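Local coordinates for glycosyl hydrolase, family 31/fibronectin type III domain protein (PDB 4LKS) that binds galactose through a beta-sandwich carbohydrate-binding module of family 32 and probably targets its parent family 31 glycoside hydrolase to galactose-bearing glycans, at residues S33-Y39 / I51-Y56; D71-N77 / T135-L141; R88-V92 / K155-A159. One frame throughout, in Å; residues are numbered along the deposited sequence.

Contact 1 of 3, residues S33-Y39 / I51-Y56; sequences SEADRDY and IWHSAY. With GAL (beta-D-galactopyranose), chain D.
The ring of Tyr56 meets the galactose with one face, GAL C5 lying 3.6 Å above its plane and over its centre, while its hydroxyl edge faces Asp36. There Tyr56 OH donates to the syn lone pair of Asp36 OD2 over 2.7 Å, with carboxylate and ring planes 69° apart. This is aromatic sugar recognition in which a second-shell acid fixes the hydroxyl end of the platform. The indole of Trp52 has Ser54 N 4.0 Å above one face, displaced to its rim, and at its edge NE1 donates in plane to Ser33 O at 2.9 Å. His53, whose ring meets that of Tyr156, shares a 2.7 Å hydrogen bond between NE2 and GAL O4, either atom possibly the donor. The rotation of the imidazole is set at its other nitrogen, ND1, which donates to Ser54 O in the ring plane. Asp38 CB packs beside His53 CB. Ser33 OG accepts the nearly straight N-H of Ala55 (173°). A type II' turn from Ala35 to Asp38 brings the loop back, so that backbone bonds reach His53 on both N and O. The loop after strand 26-31 thus flanks edge strand 52-53, which pairs with strand 158-166.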
loop_
_atom_site.group_PDB
_atom_site.type_symbol
_atom_site.label_atom_id
_atom_site.label_comp_id
_atom_site.label_asym_id
_atom_site.label_seq_id
_atom_site.Cartn_x
_atom_site.Cartn_y
_atom_site.Cartn_z
ATOM N N SER A 33 -4.531 -9.966 7.230
ATOM C CA SER A 33 -4.785 -9.885 8.657
ATOM C C SER A 33 -4.770 -8.428 9.082
ATOM O O SER A 33 -4.345 -7.553 8.313
ATOM C CB SER A 33 -3.750 -10.692 9.435
ATOM O OG SER A 33 -2.437 -10.208 9.242
ATOM N N GLU A 34 -5.240 -8.176 10.300
ATOM C CA GLU A 34 -5.304 -6.838 10.871
ATOM C C GLU A 34 -4.984 -6.969 12.356
ATOM O O GLU A 34 -5.412 -7.923 13.003
ATOM C CB GLU A 34 -6.705 -6.245 10.695
ATOM C CG GLU A 34 -7.147 -6.048 9.244
ATOM C CD GLU A 34 -8.647 -5.896 9.118
ATOM O OE1 GLU A 34 -9.361 -6.918 9.239
ATOM O OE2 GLU A 34 -9.125 -4.760 8.921
ATOM N N ALA A 35 -4.225 -6.020 12.890
ATOM C CA ALA A 35 -3.872 -6.017 14.308
ATOM C C ALA A 35 -4.549 -4.865 15.018
ATOM O O ALA A 35 -4.731 -3.797 14.435
ATOM C CB ALA A 35 -2.383 -5.890 14.477
ATOM N N ASP A 36 -4.897 -5.079 16.283
ATOM C CA ASP A 36 -5.325 -3.986 17.153
ATOM C C ASP A 36 -6.510 -3.242 16.537
ATOM O O ASP A 36 -7.480 -3.878 16.124
ATOM C CB ASP A 36 -4.135 -3.066 17.433
ATOM C CG ASP A 36 -2.950 -3.814 18.008
ATOM O OD1 ASP A 36 -3.180 -4.797 18.747
ATOM O OD2 ASP A 36 -1.797 -3.422 17.736
ATOM N N ARG A 37 -6.441 -1.912 16.459
ATOM C CA ARG A 37 -7.483 -1.156 15.756
ATOM C C ARG A 37 -6.965 -0.606 14.430
ATOM O O ARG A 37 -7.528 0.331 13.859
ATOM C CB ARG A 37 -8.055 -0.032 16.622
ATOM C CG ARG A 37 -8.706 -0.536 17.896
ATOM C CD ARG A 37 -9.366 0.596 18.669
ATOM N NE ARG A 37 -9.654 0.194 20.043
ATOM C CZ ARG A 37 -8.752 0.215 21.019
ATOM N NH1 ARG A 37 -7.518 0.637 20.778
ATOM N NH2 ARG A 37 -9.087 -0.172 22.245
ATOM N N ASP A 38 -5.902 -1.232 13.939
ATOM C CA ASP A 38 -5.260 -0.798 12.704
ATOM C C ASP A 38 -5.869 -1.507 11.500
ATOM O O ASP A 38 -5.217 -2.303 10.802
ATOM C CB ASP A 38 -3.752 -0.995 12.808
ATOM C CG ASP A 38 -3.134 -0.135 13.895
ATOM O OD1 ASP A 38 -3.747 0.890 14.277
ATOM O OD2 ASP A 38 -2.031 -0.474 14.358
ATOM N N TYR A 39 -7.133 -1.182 11.253
ATOM C CA TYR A 39 -7.956 -1.884 10.282
ATOM C C TYR A 39 -7.572 -1.550 8.845
ATOM O O TYR A 39 -6.980 -0.501 8.570
ATOM C CB TYR A 39 -9.433 -1.550 10.510
ATOM C CG TYR A 39 -9.893 -1.813 11.926
ATOM C CD1 TYR A 39 -9.788 -3.079 12.481
ATOM C CD2 TYR A 39 -10.437 -0.795 12.697
ATOM C CE1 TYR A 39 -10.206 -3.327 13.783
ATOM C CE2 TYR A 39 -10.860 -1.036 13.995
ATOM C CZ TYR A 39 -10.737 -2.305 14.524
ATOM O OH TYR A 39 -11.152 -2.566 15.811
ATOM N N ILE A 51 -3.444 3.816 10.438
ATOM C CA ILE A 51 -2.752 2.815 9.639
ATOM C C ILE A 51 -3.488 1.499 9.584
ATOM O O ILE A 51 -4.224 1.144 10.509
ATOM C CB ILE A 51 -1.332 2.515 10.163
ATOM C CG1 ILE A 51 -1.382 1.889 11.560
ATOM C CG2 ILE A 51 -0.469 3.775 10.153
ATOM C CD1 ILE A 51 -0.026 1.430 12.064
ATOM N N TRP A 52 -3.305 0.785 8.480
ATOM C CA TRP A 52 -3.529 -0.656 8.480
ATOM C C TRP A 52 -2.239 -1.297 8.967
ATOM O O TRP A 52 -1.151 -0.867 8.575
ATOM C CB TRP A 52 -3.858 -1.160 7.072
ATOM C CG TRP A 52 -3.718 -2.654 6.957
ATOM C CD1 TRP A 52 -4.402 -3.596 7.670
ATOM C CD2 TRP A 52 -2.834 -3.375 6.086
ATOM N NE1 TRP A 52 -3.999 -4.856 7.304
ATOM C CE2 TRP A 52 -3.043 -4.752 6.329
ATOM C CE3 TRP A 52 -1.892 -2.995 5.122
ATOM C CZ2 TRP A 52 -2.340 -5.753 5.644
ATOM C CZ3 TRP A 52 -1.194 -3.996 4.432
ATOM C CH2 TRP A 52 -1.425 -5.354 4.701
ATOM N N HIS A 53 -2.352 -2.312 9.823
ATOM C CA HIS A 53 -1.197 -3.067 10.296
ATOM C C HIS A 53 -1.601 -4.530 10.328
ATOM O O HIS A 53 -2.672 -4.869 10.833
ATOM C CB HIS A 53 -0.810 -2.593 11.706
ATOM C CG HIS A 53 0.563 -3.001 12.154
ATOM N ND1 HIS A 53 0.950 -4.315 12.307
ATOM C CD2 HIS A 53 1.627 -2.251 12.542
ATOM C CE1 HIS A 53 2.199 -4.361 12.744
ATOM N NE2 HIS A 53 2.626 -3.121 12.900
ATOM N N SER A 54 -0.767 -5.394 9.757
ATOM C CA SER A 54 -1.070 -6.817 9.739
ATOM C C SER A 54 -0.751 -7.421 11.112
ATOM O O SER A 54 -0.114 -6.777 11.958
ATOM C CB SER A 54 -0.312 -7.530 8.597
ATOM O OG SER A 54 1.094 -7.520 8.776
ATOM N N ALA A 55 -1.204 -8.649 11.332
ATOM C CA ALA A 55 -1.018 -9.307 12.630
ATOM C C ALA A 55 0.459 -9.536 12.932
ATOM O O ALA A 55 1.267 -9.737 12.025
ATOM C CB ALA A 55 -1.801 -10.611 12.682
ATOM N N TYR A 56 0.822 -9.505 14.217
ATOM C CA TYR A 56 2.232 -9.574 14.591
ATOM C C TYR A 56 2.511 -10.533 15.743
ATOM O O TYR A 56 3.474 -10.356 16.494
ATOM C CB TYR A 56 2.802 -8.183 14.895
ATOM C CG TYR A 56 2.065 -7.375 15.941
ATOM C CD1 TYR A 56 2.366 -7.503 17.292
ATOM C CD2 TYR A 56 1.100 -6.451 15.572
ATOM C CE1 TYR A 56 1.710 -6.747 18.245
ATOM C CE2 TYR A 56 0.440 -5.696 16.509
ATOM C CZ TYR A 56 0.740 -5.848 17.845
ATOM O OH TYR A 56 0.072 -5.080 18.771
HETATM C C1 GAL D . 4.314 -2.145 18.625
HETATM C C2 GAL D . 3.441 -1.276 17.698
HETATM C C3 GAL D . 2.419 -2.134 16.967
HETATM C C4 GAL D . 3.149 -3.245 16.194
HETATM C C5 GAL D . 3.981 -4.053 17.168
HETATM C C6 GAL D . 4.845 -5.124 16.499
HETATM O O1 GAL D . 5.335 -1.383 19.209
HETATM O O2 GAL D . 2.719 -0.267 18.411
HETATM O O3 GAL D . 1.690 -1.348 16.027
HETATM O O4 GAL D . 4.020 -2.667 15.223
HETATM O O5 GAL D . 4.914 -3.202 17.877
HETATM O O6 GAL D . 5.554 -5.895 17.461
HETATM O O HOH W 1 -4.308 3.329 13.256
#

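Contact 2 of 3, residues D71-N77 / T135-L141; sequences DKAYDLN and TINAQYL
Asp75 OD1 accepts the side-chain amide of Asn137 at 2.9 Å from ND2, and the same ND2 donates to a water that in turn reaches Ala73 O. The amide nitrogen therefore serves two acceptors, one of them on the facing strand and one through solvent. Its approach to Asp75 OD1 runs nearly along the C-O axis, and the carboxylate and amide planes stand 73° apart. With CG anti to the backbone N (chi1 -177°), Asn137 is swung over the strand toward Asp75 and Ala73, whose CB lies 3.6 Å from Asn137 OD1.

Beneath this polar pair runs a regular antiparallel ladder. Asp75 and Asn137 form a non-hydrogen-bonded pair, flanked by two hydrogen-bonded ones, Tyr74 with Ala138 and Leu76 with Ile136, each exchanging two backbone bonds. On the face opposite Asp75 and Asn137, Leu76 CD1 comes within 4.1 Å of Ala138 CB, and Leu141 reaches across from the other sheet to meet it. Phe164 of strand 158-166 packs against both leucines inside the sandwich. Tyr74 shares this face, its OH donating to the syn lone pair of Asp71 OD1 (2.6 Å).

At one end Asn77 and Thr135 lie side by side, joined by a weak bond from ND2 to OG1 at 3.5 Å; Asn77 OD1 is taken by Lys13 of the probable N-terminal tag. At the other end Gln139 extends alongside Lys72, its NE2 donating to Leu70 O. Gln139 and Tyr140 both face Ser100 in a classic beta bulge, at the corner between the sheets.

The chemistry is divided by face: carboxylate, amide and water on one side, mostly apolar carbon on the other. Such a division suits edge strand 129-138 and its inner neighbour, 73-82. One polar cost remains: Lys72 O, 3.7 Å from Gln139 CG, is buried without a partner in the model.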
loop_
_atom_site.group_PDB
_atom_site.type_symbol
_atom_site.label_atom_id
_atom_site.label_comp_id
_atom_site.label_asym_id
_atom_site.label_seq_id
_atom_site.Cartn_x
_atom_site.Cartn_y
_atom_site.Cartn_z
ATOM N N ASP A 71 -14.388 2.957 -6.883
ATOM C CA ASP A 71 -15.839 3.069 -7.068
ATOM C C ASP A 71 -16.288 2.657 -8.474
ATOM O O ASP A 71 -17.447 2.281 -8.683
ATOM C CB ASP A 71 -16.329 4.477 -6.728
ATOM C CG ASP A 71 -15.870 5.508 -7.727
ATOM O OD1 ASP A 71 -14.646 5.639 -7.934
ATOM O OD2 ASP A 71 -16.734 6.189 -8.312
ATOM N N LYS A 72 -15.362 2.725 -9.428
ATOM C CA LYS A 72 -15.566 2.250 -10.786
ATOM C C LYS A 72 -14.182 1.876 -11.287
ATOM O O LYS A 72 -13.199 2.062 -10.568
ATOM C CB LYS A 72 -16.175 3.352 -11.661
ATOM C CG LYS A 72 -15.366 4.640 -11.693
ATOM C CD LYS A 72 -15.972 5.670 -12.651
ATOM C CE LYS A 72 -15.308 7.024 -12.470
ATOM N NZ LYS A 72 -15.201 7.771 -13.752
ATOM N N ALA A 73 -14.091 1.337 -12.497
ATOM C CA ALA A 73 -12.787 1.082 -13.100
ATOM C C ALA A 73 -12.119 2.394 -13.487
ATOM O O ALA A 73 -12.771 3.312 -14.004
ATOM C CB ALA A 73 -12.918 0.177 -14.320
ATOM N N TYR A 74 -10.814 2.474 -13.238
ATOM C CA TYR A 74 -10.006 3.613 -13.653
ATOM C C TYR A 74 -8.799 3.141 -14.438
ATOM O O TYR A 74 -8.252 2.062 -14.173
ATOM C CB TYR A 74 -9.478 4.389 -12.440
ATOM C CG TYR A 74 -10.527 5.147 -11.666
ATOM C CD1 TYR A 74 -11.264 4.523 -10.672
ATOM C CD2 TYR A 74 -10.765 6.495 -11.926
ATOM C CE1 TYR A 74 -12.222 5.219 -9.953
ATOM C CE2 TYR A 74 -11.716 7.200 -11.217
ATOM C CZ TYR A 74 -12.441 6.556 -10.232
ATOM O OH TYR A 74 -13.392 7.259 -9.519
ATOM N N ASP A 75 -8.341 3.968 -15.368
ATOM C CA ASP A 75 -7.050 3.754 -16.004
ATOM C C ASP A 75 -5.993 4.251 -15.027
ATOM O O ASP A 75 -5.791 5.464 -14.890
ATOM C CB ASP A 75 -6.949 4.532 -17.318
ATOM C CG ASP A 75 -7.931 4.045 -18.377
ATOM O OD1 ASP A 75 -8.480 2.933 -18.241
ATOM O OD2 ASP A 75 -8.128 4.776 -19.372
ATOM N N LEU A 76 -5.367 3.316 -14.314
ATOM C CA LEU A 76 -4.409 3.660 -13.257
ATOM C C LEU A 76 -2.977 3.627 -13.753
ATOM O O LEU A 76 -2.615 2.741 -14.527
ATOM C CB LEU A 76 -4.506 2.660 -12.101
ATOM C CG LEU A 76 -5.806 2.577 -11.303
ATOM C CD1 LEU A 76 -5.707 1.479 -10.255
ATOM C CD2 LEU A 76 -6.107 3.902 -10.625
ATOM N N ASN A 77 -2.141 4.561 -13.294
ATOM C CA ASN A 77 -0.715 4.434 -13.627
ATOM C C ASN A 77 0.273 4.832 -12.535
ATOM O O ASN A 77 1.481 4.909 -12.771
ATOM C CB ASN A 77 -0.369 5.125 -14.948
ATOM C CG ASN A 77 -0.673 6.601 -14.934
ATOM O OD1 ASN A 77 -0.765 7.219 -13.881
ATOM N ND2 ASN A 77 -0.829 7.180 -16.123
ATOM N N THR A 135 -0.014 2.084 -17.723
ATOM C CA THR A 135 -1.441 2.320 -17.523
ATOM C C THR A 135 -2.280 1.062 -17.690
ATOM O O THR A 135 -2.208 0.380 -18.727
ATOM C CB THR A 135 -1.964 3.394 -18.486
ATOM O OG1 THR A 135 -1.120 4.547 -18.393
ATOM C CG2 THR A 135 -3.399 3.781 -18.124
ATOM N N ILE A 136 -3.055 0.749 -16.659
ATOM C CA ILE A 136 -3.899 -0.441 -16.667
ATOM C C ILE A 136 -5.264 -0.113 -16.067
ATOM O O ILE A 136 -5.372 0.535 -15.030
ATOM C CB ILE A 136 -3.209 -1.629 -15.943
ATOM C CG1 ILE A 136 -4.064 -2.897 -16.020
ATOM C CG2 ILE A 136 -2.855 -1.266 -14.494
ATOM C CD1 ILE A 136 -3.269 -4.176 -15.729
ATOM N N ASN A 137 -6.315 -0.526 -16.765
ATOM C CA ASN A 137 -7.679 -0.292 -16.321
ATOM C C ASN A 137 -8.024 -1.290 -15.221
ATOM O O ASN A 137 -7.853 -2.493 -15.394
ATOM C CB ASN A 137 -8.619 -0.436 -17.517
ATOM C CG ASN A 137 -10.063 -0.139 -17.171
ATOM O OD1 ASN A 137 -10.884 -1.049 -17.052
ATOM N ND2 ASN A 137 -10.391 1.145 -17.037
ATOM N N ALA A 138 -8.483 -0.790 -14.075
ATOM C CA ALA A 138 -8.664 -1.637 -12.904
ATOM C C ALA A 138 -9.707 -1.070 -11.971
ATOM O O ALA A 138 -9.794 0.155 -11.789
ATOM C CB ALA A 138 -7.342 -1.768 -12.156
ATOM N N GLN A 139 -10.477 -1.958 -11.348
ATOM C CA GLN A 139 -11.358 -1.550 -10.254
ATOM C C GLN A 139 -10.865 -2.106 -8.912
ATOM O O GLN A 139 -11.342 -1.723 -7.848
ATOM C CB GLN A 139 -12.812 -1.966 -10.509
ATOM C CG GLN A 139 -13.755 -1.428 -9.442
ATOM C CD GLN A 139 -15.223 -1.603 -9.766
ATOM O OE1 GLN A 139 -15.591 -2.313 -10.703
ATOM N NE2 GLN A 139 -16.074 -0.957 -8.977
ATOM N N TYR A 140 -9.903 -3.020 -8.967
ATOM C CA TYR A 140 -9.318 -3.572 -7.742
ATOM C C TYR A 140 -7.810 -3.569 -7.870
ATOM O O TYR A 140 -7.262 -3.883 -8.937
ATOM C CB TYR A 140 -9.797 -5.017 -7.510
ATOM C CG TYR A 140 -11.297 -5.156 -7.463
ATOM C CD1 TYR A 140 -12.041 -5.265 -8.641
ATOM C CD2 TYR A 140 -11.968 -5.184 -6.251
ATOM C CE1 TYR A 140 -13.419 -5.386 -8.605
ATOM C CE2 TYR A 140 -13.339 -5.302 -6.204
ATOM C CZ TYR A 140 -14.056 -5.404 -7.383
ATOM O OH TYR A 140 -15.427 -5.520 -7.324
ATOM N N LEU A 141 -7.132 -3.234 -6.777
ATOM C CA LEU A 141 -5.683 -3.317 -6.733
ATOM C C LEU A 141 -5.290 -4.054 -5.467
ATOM O O LEU A 141 -5.708 -3.684 -4.378
ATOM C CB LEU A 141 -5.052 -1.908 -6.776
ATOM C CG LEU A 141 -3.515 -1.864 -6.831
ATOM C CD1 LEU A 141 -2.991 -0.701 -7.701
ATOM C CD2 LEU A 141 -2.902 -1.812 -5.427
HETATM O O HOH W 2 -12.857 2.745 -17.189
#

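Contact 3 of 3, residues R88-V92 / K155-A159; sequences RNGHV and KYASA. With GAL (beta-D-galactopyranose), chain D.
Asn89 and Tyr156 meet at a slant, the amide plane turned 67° from the ring plane, and between them they border one side of the galactose. Asn89 CB approaches Tyr156 CE1 at 3.9 Å, while the amide reaches on to the sugar. There ND2 donates to GAL O4 over 3.0 Å and, more weakly and at a bent angle, to the ring oxygen GAL O5. The other end of the amide is occupied too: OD1 accepts the backbone N of Asp151, which fixes which way round the group lies. Tyr156 offers its hydroxyl end to the exocyclic carbon, with CZ 3.6 Å from GAL C6, and its OH is engaged by Thr152 N. The first torsion of Tyr156, chi1 41°, puts CG between the backbone N and the carbonyl carbon, which lays the ring alongside the turn, so that Gly90 N faces its edge.

Behind the two sugar-facing groups, Ser158 ties the segments together. Its OG donates to Asn89 O at 2.7 Å, and its backbone N donates to Gly90 O at 2.8 Å. Asn89 O also receives Arg84 NH1, another residue of the pocket. Gly90 is the third residue of a type II turn from Arg88 to His91, where its positive phi of 98° fits a glycine, and its CA makes a CH...O contact with Tyr156 O at 3.4 Å. Deeper in, Val92 CG2 packs on Ala157 CB.

The consequence is a buried frame in which backbone and serine bonds position the turn, and the turn positions the asparagine. Its ND2 binds the axial O4, which His53 also bonds, and O5 weakly, a pattern consistent with selection for galactose by this binding module.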
loop_
_atom_site.group_PDB
_atom_site.type_symbol
_atom_site.label_atom_id
_atom_site.label_comp_id
_atom_site.label_asym_id
_atom_site.label_seq_id
_atom_site.Cartn_x
_atom_site.Cartn_y
_atom_site.Cartn_z
ATOM N N ARG A 88 8.569 2.862 12.613
ATOM C CA ARG A 88 9.027 2.138 11.435
ATOM C C ARG A 88 8.371 0.772 11.331
ATOM O O ARG A 88 8.561 0.054 10.342
ATOM C CB ARG A 88 10.541 1.968 11.480
ATOM C CG ARG A 88 11.073 1.347 12.776
ATOM C CD ARG A 88 11.356 -0.151 12.650
ATOM N NE ARG A 88 11.782 -0.729 13.928
ATOM C CZ ARG A 88 13.012 -1.170 14.187
ATOM N NH1 ARG A 88 13.954 -1.120 13.255
ATOM N NH2 ARG A 88 13.298 -1.675 15.380
ATOM N N ASN A 89 7.601 0.406 12.351
ATOM C CA ASN A 89 7.034 -0.931 12.391
ATOM C C ASN A 89 6.066 -1.196 11.245
ATOM O O ASN A 89 4.965 -0.629 11.181
ATOM C CB ASN A 89 6.391 -1.224 13.746
ATOM C CG ASN A 89 7.397 -1.687 14.778
ATOM O OD1 ASN A 89 8.598 -1.710 14.522
ATOM N ND2 ASN A 89 6.908 -2.044 15.962
ATOM N N GLY A 90 6.511 -2.064 10.337
ATOM C CA GLY A 90 5.717 -2.455 9.191
ATOM C C GLY A 90 6.053 -1.713 7.914
ATOM O O GLY A 90 5.388 -1.941 6.916
ATOM N N HIS A 91 7.062 -0.839 7.933
ATOM C CA HIS A 91 7.493 -0.144 6.711
ATOM C C HIS A 91 7.777 -1.142 5.593
ATOM O O HIS A 91 8.596 -2.051 5.755
ATOM C CB HIS A 91 8.747 0.691 6.964
ATOM C CG HIS A 91 8.480 2.012 7.616
ATOM N ND1 HIS A 91 9.391 3.044 7.585
ATOM C CD2 HIS A 91 7.402 2.478 8.290
ATOM C CE1 HIS A 91 8.889 4.092 8.214
ATOM N NE2 HIS A 91 7.684 3.774 8.652
ATOM N N VAL A 92 7.102 -0.986 4.460
ATOM C CA VAL A 92 7.238 -1.941 3.361
ATOM C C VAL A 92 8.451 -1.594 2.500
ATOM O O VAL A 92 8.602 -0.451 2.052
ATOM C CB VAL A 92 5.968 -1.958 2.495
ATOM C CG1 VAL A 92 6.175 -2.834 1.271
ATOM C CG2 VAL A 92 4.767 -2.444 3.331
ATOM N N LYS A 155 8.119 -9.529 9.022
ATOM C CA LYS A 155 7.046 -10.282 9.658
ATOM C C LYS A 155 5.676 -9.635 9.502
ATOM O O LYS A 155 4.680 -10.329 9.343
ATOM C CB LYS A 155 7.345 -10.507 11.146
ATOM C CG LYS A 155 6.600 -11.706 11.730
ATOM C CD LYS A 155 5.437 -11.282 12.612
ATOM C CE LYS A 155 5.743 -11.537 14.075
ATOM N NZ LYS A 155 6.991 -10.854 14.530
ATOM N N TYR A 156 5.629 -8.307 9.571
ATOM C CA TYR A 156 4.356 -7.589 9.497
ATOM C C TYR A 156 4.497 -6.338 8.638
ATOM O O TYR A 156 5.597 -5.799 8.477
ATOM C CB TYR A 156 3.835 -7.236 10.902
ATOM C CG TYR A 156 4.911 -6.762 11.858
ATOM C CD1 TYR A 156 5.372 -5.444 11.842
ATOM C CD2 TYR A 156 5.470 -7.634 12.787
ATOM C CE1 TYR A 156 6.363 -5.023 12.719
ATOM C CE2 TYR A 156 6.453 -7.215 13.659
ATOM C CZ TYR A 156 6.892 -5.917 13.628
ATOM O OH TYR A 156 7.876 -5.530 14.509
ATOM N N ALA A 157 3.372 -5.883 8.089
ATOM C CA ALA A 157 3.356 -4.710 7.221
ATOM C C ALA A 157 2.391 -3.677 7.777
ATOM O O ALA A 157 1.413 -4.014 8.445
ATOM C CB ALA A 157 2.916 -5.098 5.837
ATOM N N SER A 158 2.657 -2.413 7.471
ATOM C CA SER A 158 1.709 -1.355 7.787
ATOM C C SER A 158 1.669 -0.363 6.637
ATOM O O SER A 158 2.549 -0.357 5.782
ATOM C CB SER A 158 2.067 -0.652 9.098
ATOM O OG SER A 158 3.362 -0.077 9.050
ATOM N N ALA A 159 0.628 0.454 6.614
ATOM C CA ALA A 159 0.506 1.495 5.605
ATOM C C ALA A 159 -0.381 2.560 6.184
ATOM O O ALA A 159 -1.469 2.247 6.669
ATOM C CB ALA A 159 -0.119 0.939 4.343
HETATM C C1 GAL D . 4.314 -2.145 18.625
HETATM C C2 GAL D . 3.441 -1.276 17.698
HETATM C C3 GAL D . 2.419 -2.134 16.967
HETATM C C4 GAL D . 3.149 -3.245 16.194
HETATM C C5 GAL D . 3.981 -4.053 17.168
HETATM C C6 GAL D . 4.845 -5.124 16.499
HETATM O O1 GAL D . 5.335 -1.383 19.209
HETATM O O2 GAL D . 2.719 -0.267 18.411
HETATM O O3 GAL D . 1.690 -1.348 16.027
HETATM O O4 GAL D . 4.020 -2.667 15.223
HETATM O O5 GAL D . 4.914 -3.202 17.877
HETATM O O6 GAL D . 5.554 -5.895 17.461
#

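In the fold
Contacts 1 and 3 both border the galactose pocket, which Arg84 completes; their centres are 10 Å apart, whereas contact 2 lies 25 Å from each, on the other side of the chain's centre. Strands 52-53 and 158-166 are neighbours in the four-stranded sheet, and there Ser54 OG meets Ala157 N while Trp52 O meets Ala159 N. Contact 2 lies mainly in the same sheet, with strand 129-138 at its far edge, its 140-141 end entering the five-stranded one. Along the chain, contact 1 closes before the other two open, and these interleave. The general lesson is that loops at one end of a beta-sandwich carry recognition, while the chain's corner and inner side chains join the layers at the other.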